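Local structure of Alp7A (Bacillus subtilis, 5EC0) at residues E180-L194 and L364-V378. The protein is an actin-like protein that binds ADP and probably polymerises into filaments that move plasmid copies apart. Residues are numbered along the deposited sequence; the frame is centred on the assembly and turned at random.
Sequences ESEVARWAIKKNFDL and LNLYGLEVLSRAEQV
F192 drives the edge of its ring at the face of Y367 in a T-shaped stack, CZ lying 3.8 Å from CG of Y367 with the two planes 88° apart. E370 CG covers one face of the same phenylalanine as a CH-pi contact, while V371 CG2 sits at its edge. Farther along the helix, L372 CD2 stands almost on the normal of the five-membered ring of W186, 3.8 Å from its centroid. Between these two aromatic contacts A187 CB reaches Y367 CB at 3.6 Å, and G368 gives the backbones room to close in, its CA approaching V183 O at 3.6 Å as a CA-H...O contact. The short helix 185-189 thus crosses helix 364-378 at 68°, their axes 7.2 Å apart, within the two-domain actin fold, at the end of the cleft that holds ADP. Nearer the nucleotide, S181 N donates to N365 OD1 from above the carbonyl plane (2.8 Å), and D212 takes both S181 OG and N365 ND2. R374 also meets F192 directly, laying one guanidinium face over its CB; behind it, the chain bends at chi2 (-94°) and NE and NH2 grip E370 OE2 side-on. Replacing R374 with an alanine would probably uncover F192 CB and leave E370 OE2 relying on R5 for its salt bridge. In the second shell, beside R5, N7 binds E370 OE1 and S373 OG, tying this face of the helix to strand 2-10.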
loop_
_atom_site.group_PDB
_atom_site.type_symbol
_atom_site.label_atom_id
_atom_site.label_comp_id
_atom_site.label_asym_id
_atom_site.label_seq_id
_atom_site.Cartn_x
_atom_site.Cartn_y
_atom_site.Cartn_z
ATOM N N GLU A 180 -1.130 8.905 4.676
ATOM C CA GLU A 180 -0.339 7.670 4.794
ATOM C C GLU A 180 0.568 7.687 6.027
ATOM O O GLU A 180 1.037 8.753 6.442
ATOM C CB GLU A 180 0.530 7.443 3.549
ATOM C CG GLU A 180 -0.100 6.573 2.496
ATOM C CD GLU A 180 0.809 6.345 1.295
ATOM O OE1 GLU A 180 1.978 5.949 1.482
ATOM O OE2 GLU A 180 0.346 6.573 0.161
ATOM N N SER A 181 0.798 6.499 6.590
ATOM C CA SER A 181 1.663 6.278 7.758
ATOM C C SER A 181 1.005 6.744 9.056
ATOM O O SER A 181 0.945 5.993 10.033
ATOM C CB SER A 181 3.024 6.965 7.568
ATOM O OG SER A 181 3.513 6.742 6.258
ATOM N N GLU A 182 0.523 7.983 9.076
ATOM C CA GLU A 182 -0.207 8.471 10.238
ATOM C C GLU A 182 -1.501 7.697 10.408
ATOM O O GLU A 182 -1.813 7.284 11.526
ATOM C CB GLU A 182 -0.490 9.978 10.131
ATOM C CG GLU A 182 -1.223 10.592 11.334
ATOM C CD GLU A 182 -2.740 10.469 11.239
ATOM O OE1 GLU A 182 -3.261 10.282 10.121
ATOM O OE2 GLU A 182 -3.419 10.556 12.283
ATOM N N VAL A 183 -2.253 7.488 9.319
ATOM C CA VAL A 183 -3.582 6.861 9.428
ATOM C C VAL A 183 -3.505 5.415 9.952
ATOM O O VAL A 183 -4.472 4.882 10.501
ATOM C CB VAL A 183 -4.354 6.868 8.056
ATOM C CG1 VAL A 183 -3.777 5.848 7.081
ATOM C CG2 VAL A 183 -5.839 6.593 8.268
ATOM N N ALA A 184 -2.345 4.790 9.797
ATOM C CA ALA A 184 -2.160 3.424 10.244
ATOM C C ALA A 184 -2.350 3.279 11.750
ATOM O O ALA A 184 -2.557 2.172 12.241
ATOM C CB ALA A 184 -0.778 2.917 9.843
ATOM N N ARG A 185 -2.281 4.385 12.481
ATOM C CA ARG A 185 -2.392 4.292 13.927
ATOM C C ARG A 185 -3.781 3.780 14.278
ATOM O O ARG A 185 -3.957 3.190 15.327
ATOM C CB ARG A 185 -2.085 5.639 14.618
ATOM C CG ARG A 185 -3.166 6.711 14.442
ATOM C CD ARG A 185 -2.683 8.126 14.759
ATOM N NE ARG A 185 -3.731 9.087 14.423
ATOM C CZ ARG A 185 -4.678 9.536 15.253
ATOM N NH1 ARG A 185 -4.723 9.146 16.523
ATOM N NH2 ARG A 185 -5.584 10.394 14.803
ATOM N N TRP A 186 -4.757 3.952 13.387
ATOM C CA TRP A 186 -6.100 3.483 13.705
ATOM C C TRP A 186 -6.184 1.957 13.677
ATOM O O TRP A 186 -7.017 1.374 14.377
ATOM C CB TRP A 186 -7.137 4.116 12.771
ATOM C CG TRP A 186 -7.339 5.543 13.156
ATOM C CD1 TRP A 186 -6.865 6.649 12.500
ATOM C CD2 TRP A 186 -8.002 6.035 14.342
ATOM N NE1 TRP A 186 -7.212 7.786 13.184
ATOM C CE2 TRP A 186 -7.913 7.439 14.310
ATOM C CE3 TRP A 186 -8.673 5.408 15.406
ATOM C CZ2 TRP A 186 -8.481 8.250 15.313
ATOM C CZ3 TRP A 186 -9.241 6.210 16.401
ATOM C CH2 TRP A 186 -9.139 7.620 16.347
ATOM N N ALA A 187 -5.300 1.309 12.917
ATOM C CA ALA A 187 -5.286 -0.154 12.877
ATOM C C ALA A 187 -4.651 -0.727 14.148
ATOM O O ALA A 187 -4.872 -1.876 14.486
ATOM C CB ALA A 187 -4.546 -0.666 11.623
ATOM N N ILE A 188 -3.875 0.095 14.849
ATOM C CA ILE A 188 -3.333 -0.269 16.162
ATOM C C ILE A 188 -4.324 0.072 17.307
ATOM O O ILE A 188 -4.448 -0.662 18.299
ATOM C CB ILE A 188 -1.987 0.463 16.424
ATOM C CG1 ILE A 188 -0.986 0.222 15.275
ATOM C CG2 ILE A 188 -1.418 0.099 17.812
ATOM C CD1 ILE A 188 -0.632 -1.264 15.036
ATOM N N LYS A 189 -5.023 1.192 17.167
ATOM C CA LYS A 189 -5.897 1.683 18.230
ATOM C C LYS A 189 -7.170 0.851 18.352
ATOM O O LYS A 189 -7.607 0.524 19.459
ATOM C CB LYS A 189 -6.263 3.150 17.991
ATOM C CG LYS A 189 -5.055 4.107 17.924
ATOM C CD LYS A 189 -5.466 5.514 17.458
ATOM C CE LYS A 189 -6.336 6.238 18.481
ATOM N NZ LYS A 189 -5.600 6.525 19.768
ATOM N N LYS A 190 -7.749 0.520 17.205
ATOM C CA LYS A 190 -9.040 -0.162 17.124
ATOM C C LYS A 190 -9.002 -1.406 16.235
ATOM O O LYS A 190 -8.180 -1.489 15.314
ATOM C CB LYS A 190 -10.095 0.800 16.570
ATOM C CG LYS A 190 -10.230 2.114 17.320
ATOM C CD LYS A 190 -11.097 1.952 18.533
ATOM C CE LYS A 190 -11.994 3.168 18.752
ATOM N NZ LYS A 190 -12.977 2.872 19.825
ATOM N N ASN A 191 -9.902 -2.355 16.489
ATOM C CA ASN A 191 -10.166 -3.416 15.521
ATOM C C ASN A 191 -11.330 -2.999 14.603
ATOM O O ASN A 191 -11.887 -1.913 14.752
ATOM C CB ASN A 191 -10.452 -4.746 16.226
ATOM C CG ASN A 191 -11.689 -4.695 17.119
ATOM O OD1 ASN A 191 -12.517 -3.797 17.019
ATOM N ND2 ASN A 191 -11.811 -5.674 17.993
ATOM N N PHE A 192 -11.702 -3.842 13.656
ATOM C CA PHE A 192 -12.744 -3.454 12.700
ATOM C C PHE A 192 -14.140 -3.326 13.344
ATOM O O PHE A 192 -15.057 -2.778 12.741
ATOM C CB PHE A 192 -12.793 -4.451 11.540
ATOM C CG PHE A 192 -11.511 -4.519 10.742
ATOM C CD1 PHE A 192 -10.683 -3.404 10.640
ATOM C CD2 PHE A 192 -11.139 -5.692 10.094
ATOM C CE1 PHE A 192 -9.501 -3.456 9.921
ATOM C CE2 PHE A 192 -9.963 -5.759 9.368
ATOM C CZ PHE A 192 -9.133 -4.626 9.275
ATOM N N ASP A 193 -14.297 -3.836 14.561
ATOM C CA ASP A 193 -15.533 -3.635 15.311
ATOM C C ASP A 193 -15.471 -2.364 16.134
ATOM O O ASP A 193 -16.346 -2.130 16.963
ATOM C CB ASP A 193 -15.822 -4.824 16.233
ATOM C CG ASP A 193 -16.106 -6.101 15.468
ATOM O OD1 ASP A 193 -16.673 -6.027 14.361
ATOM O OD2 ASP A 193 -15.756 -7.180 15.972
ATOM N N LEU A 194 -14.422 -1.567 15.918
ATOM C CA LEU A 194 -14.226 -0.270 16.587
ATOM C C LEU A 194 -14.074 -0.394 18.105
ATOM O O LEU A 194 -14.342 0.544 18.847
ATOM C CB LEU A 194 -15.380 0.688 16.254
ATOM C CG LEU A 194 -15.724 0.757 14.762
ATOM C CD1 LEU A 194 -16.938 1.660 14.503
ATOM C CD2 LEU A 194 -14.511 1.219 13.971
ATOM N N LEU A 364 -0.995 -2.289 7.148
ATOM C CA LEU A 364 -1.436 -1.456 8.280
ATOM C C LEU A 364 -2.125 -0.144 7.843
ATOM O O LEU A 364 -3.170 0.229 8.399
ATOM C CB LEU A 364 -0.248 -1.141 9.206
ATOM C CG LEU A 364 -0.619 -0.874 10.667
ATOM C CD1 LEU A 364 -1.195 -2.143 11.304
ATOM C CD2 LEU A 364 0.574 -0.360 11.483
ATOM N N ASN A 365 -1.546 0.560 6.870
ATOM C CA ASN A 365 -2.177 1.783 6.351
ATOM C C ASN A 365 -3.610 1.499 5.851
ATOM O O ASN A 365 -4.574 2.170 6.260
ATOM C CB ASN A 365 -1.339 2.399 5.220
ATOM C CG ASN A 365 -0.167 3.244 5.732
ATOM O OD1 ASN A 365 -0.283 3.956 6.729
ATOM N ND2 ASN A 365 0.969 3.150 5.052
ATOM N N LEU A 366 -3.738 0.495 4.981
ATOM C CA LEU A 366 -5.033 0.055 4.450
ATOM C C LEU A 366 -6.033 -0.270 5.563
ATOM O O LEU A 366 -7.203 0.105 5.503
ATOM C CB LEU A 366 -4.850 -1.174 3.565
ATOM C CG LEU A 366 -6.061 -1.719 2.818
ATOM C CD1 LEU A 366 -6.778 -0.608 2.115
ATOM C CD2 LEU A 366 -5.606 -2.789 1.799
ATOM N N TYR A 367 -5.540 -0.974 6.572
ATOM C CA TYR A 367 -6.338 -1.398 7.705
ATOM C C TYR A 367 -6.794 -0.204 8.531
ATOM O O TYR A 367 -7.894 -0.204 9.085
ATOM C CB TYR A 367 -5.540 -2.379 8.574
ATOM C CG TYR A 367 -5.592 -3.802 8.067
ATOM C CD1 TYR A 367 -6.178 -4.099 6.841
ATOM C CD2 TYR A 367 -5.085 -4.856 8.826
ATOM C CE1 TYR A 367 -6.243 -5.402 6.375
ATOM C CE2 TYR A 367 -5.161 -6.163 8.376
ATOM C CZ TYR A 367 -5.736 -6.428 7.150
ATOM O OH TYR A 367 -5.807 -7.722 6.694
ATOM N N GLY A 368 -5.942 0.811 8.591
ATOM C CA GLY A 368 -6.277 2.058 9.247
ATOM C C GLY A 368 -7.409 2.742 8.509
ATOM O O GLY A 368 -8.332 3.261 9.128
ATOM N N LEU A 369 -7.350 2.735 7.178
ATOM C CA LEU A 369 -8.475 3.234 6.398
ATOM C C LEU A 369 -9.726 2.413 6.698
ATOM O O LEU A 369 -10.812 2.963 6.858
ATOM C CB LEU A 369 -8.188 3.193 4.900
ATOM C CG LEU A 369 -7.167 4.172 4.321
ATOM C CD1 LEU A 369 -7.146 4.127 2.783
ATOM C CD2 LEU A 369 -7.400 5.618 4.840
ATOM N N GLU A 370 -9.580 1.092 6.753
ATOM C CA GLU A 370 -10.739 0.238 6.965
ATOM C C GLU A 370 -11.455 0.600 8.291
ATOM O O GLU A 370 -12.674 0.765 8.330
ATOM C CB GLU A 370 -10.324 -1.238 6.939
ATOM C CG GLU A 370 -11.474 -2.227 7.158
ATOM C CD GLU A 370 -12.512 -2.233 6.029
ATOM O OE1 GLU A 370 -12.194 -1.781 4.909
ATOM O OE2 GLU A 370 -13.651 -2.695 6.268
ATOM N N VAL A 371 -10.679 0.748 9.359
ATOM C CA VAL A 371 -11.201 1.169 10.656
ATOM C C VAL A 371 -11.943 2.502 10.546
ATOM O O VAL A 371 -13.041 2.658 11.086
ATOM C CB VAL A 371 -10.059 1.311 11.707
ATOM C CG1 VAL A 371 -10.506 2.179 12.924
ATOM C CG2 VAL A 371 -9.544 -0.043 12.165
ATOM N N LEU A 372 -11.351 3.471 9.849
ATOM C CA LEU A 372 -12.016 4.763 9.712
ATOM C C LEU A 372 -13.319 4.630 8.918
ATOM O O LEU A 372 -14.288 5.319 9.200
ATOM C CB LEU A 372 -11.089 5.789 9.069
ATOM C CG LEU A 372 -9.998 6.277 10.033
ATOM C CD1 LEU A 372 -9.141 7.369 9.402
ATOM C CD2 LEU A 372 -10.616 6.758 11.381
ATOM N N SER A 373 -13.355 3.732 7.944
ATOM C CA SER A 373 -14.547 3.621 7.110
ATOM C C SER A 373 -15.667 2.929 7.892
ATOM O O SER A 373 -16.825 3.248 7.684
ATOM C CB SER A 373 -14.240 2.887 5.790
ATOM O OG SER A 373 -13.972 1.516 6.007
ATOM N N ARG A 374 -15.338 2.017 8.808
ATOM C CA ARG A 374 -16.378 1.445 9.676
ATOM C C ARG A 374 -16.921 2.463 10.673
ATOM O O ARG A 374 -18.087 2.417 11.025
ATOM C CB ARG A 374 -15.875 0.241 10.472
ATOM C CG ARG A 374 -15.201 -0.825 9.658
ATOM C CD ARG A 374 -16.122 -1.931 9.228
ATOM N NE ARG A 374 -15.309 -2.953 8.569
ATOM C CZ ARG A 374 -15.364 -4.254 8.833
ATOM N NH1 ARG A 374 -16.214 -4.718 9.745
ATOM N NH2 ARG A 374 -14.571 -5.088 8.173
ATOM N N ALA A 375 -16.072 3.356 11.163
ATOM C CA ALA A 375 -16.538 4.346 12.124
ATOM C C ALA A 375 -17.430 5.326 11.384
ATOM O O ALA A 375 -18.485 5.733 11.881
ATOM C CB ALA A 375 -15.372 5.049 12.795
ATOM N N GLU A 376 -17.026 5.663 10.165
ATOM C CA GLU A 376 -17.831 6.548 9.344
ATOM C C GLU A 376 -19.193 5.925 9.032
ATOM O O GLU A 376 -20.219 6.593 9.111
ATOM C CB GLU A 376 -17.098 6.893 8.049
ATOM C CG GLU A 376 -17.848 7.904 7.204
ATOM C CD GLU A 376 -17.822 9.298 7.812
ATOM O OE1 GLU A 376 -16.870 9.605 8.568
ATOM O OE2 GLU A 376 -18.752 10.083 7.527
ATOM N N GLN A 377 -19.191 4.637 8.697
ATOM C CA GLN A 377 -20.413 3.907 8.377
ATOM C C GLN A 377 -21.359 3.842 9.581
ATOM O O GLN A 377 -22.570 3.922 9.419
ATOM C CB GLN A 377 -20.080 2.485 7.891
ATOM C CG GLN A 377 -21.156 1.856 6.987
ATOM C CD GLN A 377 -20.936 0.363 6.675
ATOM O OE1 GLN A 377 -19.864 -0.201 6.926
ATOM N NE2 GLN A 377 -21.969 -0.278 6.126
ATOM N N VAL A 378 -20.805 3.683 10.782
ATOM C CA VAL A 378 -21.608 3.687 12.005
ATOM C C VAL A 378 -22.222 5.068 12.235
ATOM O O VAL A 378 -23.385 5.202 12.603
ATOM C CB VAL A 378 -20.756 3.291 13.236
ATOM C CG1 VAL A 378 -21.521 3.556 14.544
ATOM C CG2 VAL A 378 -20.336 1.843 13.135
#